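Local coordinates for protein endo-beta-mannanase (Opitutaceae bacterium TAV5, PDB 7BOB) that probably removes mannose units from the ends of beta-1,4-mannan chains, as a homotrimeric exo-beta-1,4-mannosidase of glycoside hydrolase family 5 active in the termite hindgut, at residues C149-G154 against G180-V185; P97-G102 against R135-H140; G7-A12 against L190-C195; R224-P229 against G233-T238. One frame throughout, in Å; residues are numbered along the deposited sequence.

Contact 1 of 4, residues C149-G154 against G180-V185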
loop_
_atom_site.group_PDB
_atom_site.type_symbol
_atom_site.label_atom_id
_atom_site.label_comp_id
_atom_site.label_asym_id
_atom_site.label_seq_id
_atom_site.Cartn_x
_atom_site.Cartn_y
_atom_site.Cartn_z
ATOM N N CYS A 149 24.219 -18.275 30.883
ATOM C CA CYS A 149 23.084 -17.463 31.295
ATOM C C CYS A 149 21.975 -17.681 30.284
ATOM O O CYS A 149 21.562 -16.733 29.602
ATOM C CB CYS A 149 23.469 -15.988 31.400
ATOM S SG CYS A 149 22.143 -14.878 32.022
ATOM N N GLY A 150 21.517 -18.921 30.136
ATOM C CA GLY A 150 20.547 -19.253 29.112
ATOM C C GLY A 150 21.173 -19.342 27.729
ATOM O O GLY A 150 22.277 -18.870 27.474
ATOM N N ILE A 151 20.447 -19.977 26.816
ATOM C CA ILE A 151 20.823 -20.022 25.407
ATOM C C ILE A 151 19.852 -19.140 24.625
ATOM O O ILE A 151 18.635 -19.352 24.670
ATOM C CB ILE A 151 20.839 -21.458 24.865
ATOM C CG1 ILE A 151 21.912 -22.279 25.613
ATOM C CG2 ILE A 151 21.052 -21.451 23.337
ATOM C CD1 ILE A 151 21.775 -23.774 25.436
ATOM N N ASP A 152 20.399 -18.164 23.901
ATOM C CA ASP A 152 19.624 -17.213 23.110
ATOM C C ASP A 152 19.355 -17.797 21.721
ATOM O O ASP A 152 20.291 -18.026 20.943
ATOM C CB ASP A 152 20.377 -15.885 23.011
ATOM C CG ASP A 152 19.517 -14.762 22.477
ATOM O OD1 ASP A 152 18.298 -14.783 22.746
ATOM O OD2 ASP A 152 20.050 -13.855 21.798
ATOM N N LEU A 153 18.078 -18.028 21.414
ATOM C CA LEU A 153 17.686 -18.635 20.138
ATOM C C LEU A 153 18.277 -17.891 18.942
ATOM O O LEU A 153 18.785 -18.503 17.995
ATOM C CB LEU A 153 16.162 -18.667 20.042
ATOM C CG LEU A 153 15.554 -19.495 18.916
ATOM C CD1 LEU A 153 16.231 -20.874 18.875
ATOM C CD2 LEU A 153 14.065 -19.619 19.135
ATOM N N GLY A 154 18.204 -16.569 18.959
ATOM C CA GLY A 154 18.818 -15.783 17.905
ATOM C C GLY A 154 18.570 -14.323 18.193
ATOM O O GLY A 154 17.850 -13.968 19.124
ATOM N N GLY A 180 13.304 -27.500 20.360
ATOM C CA GLY A 180 13.355 -28.936 20.559
ATOM C C GLY A 180 14.719 -29.518 20.243
ATOM O O GLY A 180 15.186 -30.437 20.925
ATOM N N ALA A 181 15.375 -28.986 19.204
ATOM C CA ALA A 181 16.722 -29.431 18.851
ATOM C C ALA A 181 17.714 -29.100 19.954
ATOM O O ALA A 181 18.610 -29.897 20.260
ATOM C CB ALA A 181 17.162 -28.781 17.540
ATOM N N ILE A 182 17.587 -27.911 20.544
ATOM C CA ILE A 182 18.481 -27.539 21.630
ATOM C C ILE A 182 18.284 -28.486 22.807
ATOM O O ILE A 182 19.246 -28.887 23.479
ATOM C CB ILE A 182 18.246 -26.066 22.013
ATOM C CG1 ILE A 182 18.952 -25.142 21.018
ATOM C CG2 ILE A 182 18.702 -25.780 23.445
ATOM C CD1 ILE A 182 18.268 -23.775 20.885
ATOM N N ARG A 183 17.039 -28.895 23.042
ATOM C CA ARG A 183 16.723 -29.745 24.177
ATOM C C ARG A 183 17.035 -31.214 23.923
ATOM O O ARG A 183 16.967 -32.009 24.865
ATOM C CB ARG A 183 15.249 -29.565 24.568
ATOM C CG ARG A 183 14.939 -28.173 25.142
ATOM C CD ARG A 183 13.613 -28.128 25.914
ATOM N NE ARG A 183 13.160 -26.752 26.110
ATOM C CZ ARG A 183 13.681 -25.903 26.993
ATOM N NH1 ARG A 183 14.669 -26.272 27.808
ATOM N NH2 ARG A 183 13.202 -24.674 27.071
ATOM N N GLU A 184 17.363 -31.595 22.688
ATOM C CA GLU A 184 17.909 -32.928 22.450
ATOM C C GLU A 184 19.301 -33.078 23.047
ATOM O O GLU A 184 19.774 -34.207 23.212
ATOM C CB GLU A 184 17.959 -33.234 20.954
ATOM C CG GLU A 184 16.628 -33.651 20.364
ATOM C CD GLU A 184 16.703 -33.814 18.856
ATOM O OE1 GLU A 184 17.814 -34.103 18.358
ATOM O OE2 GLU A 184 15.667 -33.635 18.167
ATOM N N VAL A 185 19.958 -31.968 23.372
ATOM C CA VAL A 185 21.280 -31.975 23.974
ATOM C C VAL A 185 21.248 -31.480 25.414
ATOM O O VAL A 185 21.888 -32.068 26.284
ATOM C CB VAL A 185 22.260 -31.139 23.122
ATOM C CG1 VAL A 185 23.605 -30.967 23.837
ATOM C CG2 VAL A 185 22.427 -31.772 21.754
#

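Contact 2 of 4, residues P97-G102 against R135-H140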
loop_
_atom_site.group_PDB
_atom_site.type_symbol
_atom_site.label_atom_id
_atom_site.label_comp_id
_atom_site.label_asym_id
_atom_site.label_seq_id
_atom_site.Cartn_x
_atom_site.Cartn_y
_atom_site.Cartn_z
ATOM N N PRO A 97 25.028 -17.144 24.721
ATOM C CA PRO A 97 25.339 -17.277 23.295
ATOM C C PRO A 97 24.067 -17.249 22.473
ATOM O O PRO A 97 23.054 -17.844 22.847
ATOM C CB PRO A 97 26.035 -18.647 23.210
ATOM C CG PRO A 97 25.377 -19.444 24.293
ATOM C CD PRO A 97 25.018 -18.449 25.411
ATOM N N SER A 98 24.125 -16.550 21.343
ATOM C CA SER A 98 22.969 -16.367 20.469
ATOM C C SER A 98 23.245 -17.102 19.169
ATOM O O SER A 98 24.251 -16.819 18.508
ATOM C CB SER A 98 22.706 -14.880 20.227
ATOM O OG SER A 98 21.518 -14.661 19.482
ATOM N N LEU A 99 22.354 -18.040 18.809
ATOM C CA LEU A 99 22.618 -19.023 17.752
ATOM C C LEU A 99 22.280 -18.492 16.363
ATOM O O LEU A 99 23.145 -18.441 15.477
ATOM C CB LEU A 99 21.826 -20.312 18.018
ATOM C CG LEU A 99 22.080 -20.951 19.395
ATOM C CD1 LEU A 99 21.589 -22.396 19.462
ATOM C CD2 LEU A 99 23.556 -20.882 19.791
ATOM N N PHE A 100 21.013 -18.123 16.144
ATOM C CA PHE A 100 20.508 -17.860 14.798
ATOM C C PHE A 100 20.744 -16.390 14.478
ATOM O O PHE A 100 19.896 -15.522 14.673
ATOM C CB PHE A 100 19.046 -18.275 14.688
ATOM C CG PHE A 100 18.865 -19.763 14.523
ATOM C CD1 PHE A 100 19.116 -20.376 13.302
ATOM C CD2 PHE A 100 18.478 -20.552 15.593
ATOM C CE1 PHE A 100 18.973 -21.756 13.152
ATOM C CE2 PHE A 100 18.323 -21.932 15.453
ATOM C CZ PHE A 100 18.578 -22.538 14.244
ATOM N N VAL A 101 21.959 -16.118 14.015
ATOM C CA VAL A 101 22.440 -14.775 13.717
ATOM C C VAL A 101 23.174 -14.865 12.384
ATOM O O VAL A 101 24.267 -15.435 12.323
ATOM C CB VAL A 101 23.382 -14.237 14.809
ATOM C CG1 VAL A 101 23.803 -12.824 14.498
ATOM C CG2 VAL A 101 22.729 -14.305 16.198
ATOM N N GLY A 102 22.583 -14.323 11.319
ATOM C CA GLY A 102 21.281 -13.685 11.372
ATOM C C GLY A 102 21.318 -12.166 11.324
ATOM O O GLY A 102 22.245 -11.566 10.770
ATOM N N ARG A 135 21.474 -28.131 17.224
ATOM C CA ARG A 135 21.972 -29.262 17.998
ATOM C C ARG A 135 23.497 -29.266 18.049
ATOM O O ARG A 135 24.083 -29.516 19.112
ATOM C CB ARG A 135 21.439 -30.570 17.413
ATOM C CG ARG A 135 21.933 -31.788 18.186
ATOM C CD ARG A 135 21.144 -33.045 17.856
ATOM N NE ARG A 135 21.211 -33.328 16.424
ATOM C CZ ARG A 135 20.192 -33.185 15.574
ATOM N NH1 ARG A 135 19.004 -32.766 16.010
ATOM N NH2 ARG A 135 20.360 -33.467 14.282
ATOM N N THR A 136 24.152 -28.921 16.939
ATOM C CA THR A 136 25.612 -28.927 16.908
ATOM C C THR A 136 26.199 -27.914 17.876
ATOM O O THR A 136 27.130 -28.226 18.625
ATOM C CB THR A 136 26.116 -28.635 15.507
ATOM O OG1 THR A 136 25.627 -29.636 14.607
ATOM C CG2 THR A 136 27.630 -28.619 15.514
ATOM N N ILE A 137 25.711 -26.676 17.839
ATOM C CA ILE A 137 26.257 -25.662 18.736
ATOM C C ILE A 137 25.984 -26.044 20.182
ATOM O O ILE A 137 26.888 -26.005 21.025
ATOM C CB ILE A 137 25.700 -24.265 18.410
ATOM C CG1 ILE A 137 25.964 -23.913 16.941
ATOM C CG2 ILE A 137 26.331 -23.237 19.332
ATOM C CD1 ILE A 137 27.450 -23.919 16.561
ATOM N N THR A 138 24.745 -26.454 20.481
ATOM C CA THR A 138 24.417 -26.873 21.842
ATOM C C THR A 138 25.357 -27.974 22.320
ATOM O O THR A 138 25.782 -27.971 23.475
ATOM C CB THR A 138 22.960 -27.336 21.922
ATOM O OG1 THR A 138 22.100 -26.338 21.352
ATOM C CG2 THR A 138 22.543 -27.549 23.363
ATOM N N THR A 139 25.702 -28.914 21.439
ATOM C CA THR A 139 26.691 -29.925 21.783
ATOM C C THR A 139 27.975 -29.282 22.294
ATOM O O THR A 139 28.513 -29.690 23.327
ATOM C CB THR A 139 26.971 -30.819 20.575
ATOM O OG1 THR A 139 25.935 -31.801 20.461
ATOM C CG2 THR A 139 28.301 -31.537 20.735
ATOM N N HIS A 140 28.447 -28.233 21.623
ATOM C CA HIS A 140 29.683 -27.588 22.049
ATOM C C HIS A 140 29.516 -26.680 23.253
ATOM O O HIS A 140 30.529 -26.273 23.832
ATOM C CB HIS A 140 30.281 -26.799 20.895
ATOM C CG HIS A 140 30.913 -27.667 19.867
ATOM N ND1 HIS A 140 32.272 -27.887 19.817
ATOM C CD2 HIS A 140 30.369 -28.420 18.886
ATOM C CE1 HIS A 140 32.544 -28.715 18.825
ATOM N NE2 HIS A 140 31.406 -29.052 18.244
#

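Contact 3 of 4, residues G7-A12 against L190-C195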
loop_
_atom_site.group_PDB
_atom_site.type_symbol
_atom_site.label_atom_id
_atom_site.label_comp_id
_atom_site.label_asym_id
_atom_site.label_seq_id
_atom_site.Cartn_x
_atom_site.Cartn_y
_atom_site.Cartn_z
ATOM N N GLY A 7 9.798 -15.006 38.461
ATOM C CA GLY A 7 10.374 -14.660 37.175
ATOM C C GLY A 7 11.857 -14.344 37.149
ATOM O O GLY A 7 12.318 -13.709 36.192
ATOM N N TYR A 8 12.631 -14.777 38.145
ATOM C CA TYR A 8 14.039 -14.410 38.236
ATOM C C TYR A 8 14.947 -15.608 37.969
ATOM O O TYR A 8 14.578 -16.761 38.214
ATOM C CB TYR A 8 14.362 -13.796 39.605
ATOM C CG TYR A 8 13.768 -12.414 39.739
ATOM C CD1 TYR A 8 12.492 -12.223 40.281
ATOM C CD2 TYR A 8 14.461 -11.304 39.287
ATOM C CE1 TYR A 8 11.937 -10.957 40.374
ATOM C CE2 TYR A 8 13.914 -10.031 39.381
ATOM C CZ TYR A 8 12.655 -9.859 39.920
ATOM O OH TYR A 8 12.129 -8.583 39.986
ATOM N N PHE A 9 16.128 -15.307 37.422
ATOM C CA PHE A 9 17.170 -16.305 37.228
ATOM C C PHE A 9 17.662 -16.878 38.560
ATOM O O PHE A 9 17.837 -16.159 39.549
ATOM C CB PHE A 9 18.350 -15.674 36.499
ATOM C CG PHE A 9 18.129 -15.504 35.034
ATOM C CD1 PHE A 9 17.538 -14.352 34.544
ATOM C CD2 PHE A 9 18.502 -16.502 34.146
ATOM C CE1 PHE A 9 17.337 -14.199 33.192
ATOM C CE2 PHE A 9 18.302 -16.360 32.803
ATOM C CZ PHE A 9 17.720 -15.204 32.317
ATOM N N ARG A 10 17.927 -18.182 38.563
ATOM C CA ARG A 10 18.585 -18.854 39.674
ATOM C C ARG A 10 19.739 -19.696 39.147
ATOM O O ARG A 10 19.615 -20.344 38.105
ATOM C CB ARG A 10 17.592 -19.724 40.443
ATOM C CG ARG A 10 17.044 -19.030 41.664
ATOM C CD ARG A 10 16.262 -19.971 42.568
ATOM N NE ARG A 10 15.185 -19.241 43.244
ATOM C CZ ARG A 10 15.362 -18.378 44.246
ATOM N NH1 ARG A 10 16.579 -18.139 44.735
ATOM N NH2 ARG A 10 14.314 -17.763 44.772
ATOM N N ASP A 11 20.867 -19.681 39.869
ATOM C CA ASP A 11 22.020 -20.482 39.468
ATOM C C ASP A 11 21.877 -21.913 39.975
ATOM O O ASP A 11 20.953 -22.246 40.724
ATOM C CB ASP A 11 23.330 -19.863 39.965
ATOM C CG ASP A 11 23.380 -19.703 41.470
ATOM O OD1 ASP A 11 22.603 -20.374 42.182
ATOM O OD2 ASP A 11 24.193 -18.882 41.947
ATOM N N ALA A 12 22.832 -22.764 39.573
ATOM C CA ALA A 12 22.736 -24.188 39.883
ATOM C C ALA A 12 22.549 -24.429 41.382
ATOM O O ALA A 12 21.881 -25.395 41.778
ATOM C CB ALA A 12 23.972 -24.922 39.348
ATOM N N LEU A 190 17.850 -23.075 29.798
ATOM C CA LEU A 190 17.040 -21.877 29.648
ATOM C C LEU A 190 17.272 -21.312 28.247
ATOM O O LEU A 190 18.410 -20.994 27.875
ATOM C CB LEU A 190 17.388 -20.847 30.720
ATOM C CG LEU A 190 17.076 -21.243 32.171
ATOM C CD1 LEU A 190 17.204 -20.056 33.113
ATOM C CD2 LEU A 190 15.694 -21.867 32.277
ATOM N N ILE A 191 16.200 -21.229 27.463
ATOM C CA ILE A 191 16.227 -20.676 26.113
ATOM C C ILE A 191 15.483 -19.344 26.118
ATOM O O ILE A 191 14.375 -19.238 26.658
ATOM C CB ILE A 191 15.622 -21.656 25.093
ATOM C CG1 ILE A 191 16.283 -23.031 25.245
ATOM C CG2 ILE A 191 15.820 -21.152 23.681
ATOM C CD1 ILE A 191 15.646 -24.110 24.405
ATOM N N LEU A 192 16.117 -18.324 25.555
ATOM C CA LEU A 192 15.511 -17.017 25.388
ATOM C C LEU A 192 15.213 -16.821 23.911
ATOM O O LEU A 192 15.885 -17.399 23.048
ATOM C CB LEU A 192 16.428 -15.902 25.890
ATOM C CG LEU A 192 17.104 -16.101 27.250
ATOM C CD1 LEU A 192 18.511 -16.623 27.109
ATOM C CD2 LEU A 192 17.129 -14.787 27.980
ATOM N N SER A 193 14.196 -16.001 23.627
ATOM C CA SER A 193 13.800 -15.775 22.241
ATOM C C SER A 193 14.788 -14.880 21.507
ATOM O O SER A 193 15.120 -15.153 20.356
ATOM C CB SER A 193 12.402 -15.155 22.184
ATOM O OG SER A 193 12.468 -13.758 22.396
ATOM N N GLY A 194 15.269 -13.809 22.134
ATOM C CA GLY A 194 16.069 -12.827 21.427
ATOM C C GLY A 194 15.271 -11.757 20.687
ATOM O O GLY A 194 15.870 -10.932 19.979
ATOM N N CYS A 195 13.949 -11.737 20.836
ATOM C CA CYS A 195 13.079 -10.818 20.113
ATOM C C CYS A 195 13.090 -9.418 20.734
ATOM O O CYS A 195 13.514 -9.211 21.879
ATOM C CB CYS A 195 11.652 -11.371 20.086
ATOM S SG CYS A 195 11.465 -12.855 19.047
#

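Contact 4 of 4, residues R224-P229 against G233-T238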
loop_
_atom_site.group_PDB
_atom_site.type_symbol
_atom_site.label_atom_id
_atom_site.label_comp_id
_atom_site.label_asym_id
_atom_site.label_seq_id
_atom_site.Cartn_x
_atom_site.Cartn_y
_atom_site.Cartn_z
ATOM N N ARG A 224 5.818 -28.955 26.959
ATOM C CA ARG A 224 6.707 -28.516 28.025
ATOM C C ARG A 224 6.000 -27.431 28.784
ATOM O O ARG A 224 5.189 -26.739 28.229
ATOM C CB ARG A 224 8.014 -27.945 27.470
ATOM C CG ARG A 224 9.132 -27.864 28.498
ATOM C CD ARG A 224 10.477 -28.238 27.960
ATOM N NE ARG A 224 11.420 -28.415 29.046
ATOM C CZ ARG A 224 11.856 -27.448 29.831
ATOM N NH1 ARG A 224 11.448 -26.208 29.654
ATOM N NH2 ARG A 224 12.708 -27.730 30.788
ATOM N N MET A 225 6.359 -27.198 30.023
ATOM C CA MET A 225 5.737 -26.131 30.740
ATOM C C MET A 225 6.506 -24.916 30.303
ATOM O O MET A 225 7.667 -24.825 30.568
ATOM C CB MET A 225 5.893 -26.360 32.237
ATOM C CG MET A 225 5.124 -27.571 32.769
ATOM S SD MET A 225 5.171 -27.891 34.555
ATOM C CE MET A 225 6.808 -28.583 34.749
ATOM N N VAL A 226 5.875 -23.994 29.606
ATOM C CA VAL A 226 6.559 -22.788 29.152
ATOM C C VAL A 226 5.609 -21.614 29.395
ATOM O O VAL A 226 4.391 -21.781 29.248
ATOM C CB VAL A 226 6.986 -22.961 27.684
ATOM C CG1 VAL A 226 7.093 -21.647 26.973
ATOM C CG2 VAL A 226 8.301 -23.740 27.581
ATOM N N PRO A 227 6.084 -20.430 29.807
ATOM C CA PRO A 227 5.124 -19.379 30.195
ATOM C C PRO A 227 4.302 -18.832 29.037
ATOM O O PRO A 227 3.123 -18.539 29.229
ATOM C CB PRO A 227 6.010 -18.294 30.824
ATOM C CG PRO A 227 7.354 -18.522 30.292
ATOM C CD PRO A 227 7.480 -19.999 29.997
ATOM N N ASN A 228 4.877 -18.701 27.836
ATOM C CA ASN A 228 4.207 -18.063 26.700
ATOM C C ASN A 228 4.060 -19.088 25.578
ATOM O O ASN A 228 4.919 -19.180 24.687
ATOM C CB ASN A 228 4.976 -16.819 26.238
ATOM C CG ASN A 228 4.389 -16.190 24.950
ATOM O OD1 ASN A 228 3.204 -16.350 24.648
ATOM N ND2 ASN A 228 5.235 -15.493 24.190
ATOM N N PRO A 229 2.955 -19.839 25.552
ATOM C CA PRO A 229 2.809 -20.935 24.569
ATOM C C PRO A 229 2.870 -20.506 23.101
ATOM O O PRO A 229 3.095 -21.368 22.238
ATOM C CB PRO A 229 1.432 -21.526 24.906
ATOM C CG PRO A 229 1.127 -21.038 26.306
ATOM C CD PRO A 229 1.775 -19.698 26.420
ATOM N N GLY A 233 8.615 -23.628 23.877
ATOM C CA GLY A 233 9.971 -23.957 24.261
ATOM C C GLY A 233 10.817 -22.799 24.740
ATOM O O GLY A 233 12.009 -23.002 24.989
ATOM N N ILE A 234 10.250 -21.598 24.891
ATOM C CA ILE A 234 11.004 -20.418 25.314
ATOM C C ILE A 234 10.749 -20.183 26.800
ATOM O O ILE A 234 9.601 -19.985 27.213
ATOM C CB ILE A 234 10.614 -19.183 24.488
ATOM C CG1 ILE A 234 10.984 -19.396 23.011
ATOM C CG2 ILE A 234 11.290 -17.939 25.059
ATOM C CD1 ILE A 234 12.465 -19.419 22.781
ATOM N N ASP A 235 11.806 -20.215 27.615
ATOM C CA ASP A 235 11.623 -20.036 29.053
ATOM C C ASP A 235 11.628 -18.574 29.460
ATOM O O ASP A 235 10.970 -18.213 30.434
ATOM C CB ASP A 235 12.723 -20.774 29.850
ATOM C CG ASP A 235 12.815 -22.238 29.486
ATOM O OD1 ASP A 235 11.919 -23.016 29.878
ATOM O OD2 ASP A 235 13.766 -22.612 28.770
ATOM N N VAL A 236 12.393 -17.734 28.766
ATOM C CA VAL A 236 12.576 -16.341 29.156
ATOM C C VAL A 236 12.262 -15.456 27.954
ATOM O O VAL A 236 12.998 -15.470 26.959
ATOM C CB VAL A 236 13.998 -16.055 29.655
ATOM C CG1 VAL A 236 14.108 -14.592 30.033
ATOM C CG2 VAL A 236 14.357 -16.960 30.846
ATOM N N LEU A 237 11.197 -14.671 28.057
ATOM C CA LEU A 237 10.914 -13.661 27.047
ATOM C C LEU A 237 11.990 -12.586 27.108
ATOM O O LEU A 237 12.617 -12.374 28.152
ATOM C CB LEU A 237 9.542 -13.044 27.294
ATOM C CG LEU A 237 8.425 -14.075 27.438
ATOM C CD1 LEU A 237 7.058 -13.377 27.597
ATOM C CD2 LEU A 237 8.427 -15.003 26.218
ATOM N N THR A 238 12.227 -11.918 25.982
ATOM C CA THR A 238 13.175 -10.811 25.971
ATOM C C THR A 238 12.518 -9.526 25.459
ATOM O O THR A 238 11.505 -9.550 24.755
ATOM C CB THR A 238 14.405 -11.128 25.110
ATOM O OG1 THR A 238 13.991 -11.257 23.751
ATOM C CG2 THR A 238 15.078 -12.418 25.566
#

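Contact 1 of 4, residues C149-G154 against G180-V185
No flat group takes part where Ile182 meets Ile151 and Leu153, so there is no ring or amide face to cover and no edge to fill. The contact is made by methyl groups alone. Ile182 reaches from helix 168-183 toward strand 151-154 and serves two neighbours with two different branches. Its CG2 methyl lies 4.2 Å from Ile151 CD1. Its other branch ends in CD1, which lies 4.1 Å from Leu153 CD1. The branches part at CB: CG2 is anti to the backbone N, while CG1 stands beside it (chi1 -79°). This fork lets one residue touch side chains two positions apart on the strand. Ile151 and Ile182 run alongside each other with their ends pointing opposite ways. Leu153 comes in at a slant. Its CA-CB bond does not aim at the helix, but CG is anti to the backbone N (chi1 -169°), and the CD1 methyl swings nearer. All three residues are buried. The distances are those of ordinary van der Waals contact, and 124 Å² of surface is hidden in all. Asp152, between the two strand residues, points away from the helix and pairs with Arg58, Ser98 and Gln280. Strand 151-154 is the fourth strand of the (beta/alpha)8 barrel, and helix 168-183 is the long helix that follows it after the short helix 162-165. The contact packs that helix against the outside of its own strand. Around it, Leu99 of strand 94-101, Ile191 of strand 191-192 and Thr138 of helix 124-141 also touch Ile182.

Contact 2 of 4, residues P97-G102 against R135-H140
Leu99 points from strand 94-101 at Ile137 and Thr138 of helix 124-141, and its side chain carries the strand's half of the contact. CB is directed toward the helix but has no close partner on it. CG lies anti to the carbonyl carbon, beside the backbone N (chi1 -56°), and divides there into two methyls with separate tasks. CD2 rests 3.7 Å from Ile137 CG2, the closest approach between the segments. CD1 goes to the next helix residue and lies 4.4 Å from Thr138 OG1, a loose contact. Ile137 offers its short branch. CG2 is anti to its backbone N, and the longer branch through CG1 leads off from the strand. The two side chains pass alongside each other in opposite directions. The hydroxyl of Thr138 is not left without a mate, because it bonds to Ala134 O, one turn earlier in the same helix. Leu99 O is held by Tyr133 OH of that helix, so backbone and side chain of the residue both face it. Beyond Leu99 the chain turns a corner at Phe100, the centre of an inverse gamma turn. Strand and helix are the third strand of the (beta/alpha)8 barrel and the helix that follows. The contact is apolar, buried and small (105 Å²). With methyls on both sides it rests on close fit, while the Thr138 hydroxyl and Leu99 O are satisfied by the helix.

Contact 3 of 4, residues G7-A12 against L190-C195
Ser193 OG is held by two groups, just beyond the leucines, Leu190 and Leu192, that pack against Phe9. It accepts from Cys195 N at 3.0 Å in a nearly straight bond (167°), which makes an ST turn. It also bonds to Thr238 OG1 of the next barrel strand, and that hydroxyl meets Cys195 O as well. The turn fixes the chain as it leaves strand 191-192. Gly194 within it has backbone angles that call for glycine.

The contact across the segments centres on the Phe9 ring. Leu190 CD1 comes at the ring obliquely, 3.9 Å from both Phe9 CE2 and Phe9 CD2. Leu192 CD2 approaches the edge instead, near the ring plane, 4.4 Å from Phe9 CZ. CG of Phe9 stands beside its backbone N (chi1 -77°), and the ring thereby comes nearer to the leucines than the direction of its CB suggests. Leu190 and Phe9 pass each other in opposite directions.

Phe9 belongs to the small antiparallel pair of strands 2-3 and 9-10, which precedes the first barrel strand, 20-23. Leu190 lies where the fifth strand begins. The hairpin thus covers the N-terminal end of the barrel, with Ile3 and Pro19 also against Phe9. Ring carbons and methyls supply the whole contact, so shape and burial hold the hairpin here, while directed bonds fix the strand's other end.

Contact 4 of 4, residues R224-P229 against G233-T238
Val226 and Asp235 lie on two passes of the chain that lead into strand 237-241, the sixth strand of the (beta/alpha)8 barrel. The passes run 29° apart, and 331 Å² is buried between them. Arg224 NH1 meets Asp235 OD1 at 3.2 Å in a salt bridge whose hydrogen bond is weak (130°). The oxygen lies at the edge of the guanidinium, whose plane stands 82° from the carboxylate. Asp235 is held more firmly through OD2, which takes Arg183 NH2 and Ile191 N. Arg183 NH2 also bonds Gly233 O. The two arginines thus gather round one carboxylate.

Val226 fills the middle. Its CG1 is modelled 3.0 Å from Ile234 O, tighter than usual and so doubtful in detail, and CG2 lies 3.7 Å from Gly233 N. Cut back to an alanine here, the side chain would lose both methyls, which would probably open a gap over Gly233 and leave Ile234 O less covered. Pro227 CD sits 3.5 Å from that same Ile234 O.

The Asn228 amide is satisfied at both ends: ND2 bonds Arg207 O, and OD1 bonds Gly209 N. Its ND2 also rests against a methyl, 3.8 Å from Leu237 CD2.

How the contacts relate
All four contacts belong to the (beta/alpha)8 barrel and its N-terminal hairpin. Contacts 2 and 1 follow one another along the chain, both nested in the loop that contact 3 closes; contact 4 comes after. Strands 94-101, 151-154 and 191-192 lie side by side in the sheet. Contacts 1 and 2 have centres about 7 Å apart and join consecutive strands to the helices outside. Contact 3, its centre about 11 Å from that of contact 1, lies near the barrel's N-terminal end. Contact 4 leads into strand 237-241, its centre about 9 Å from that of contact 3. Backbone bonds from Ile191 to Asp235 and Val236 link these two, so that the sheet closes into a barrel.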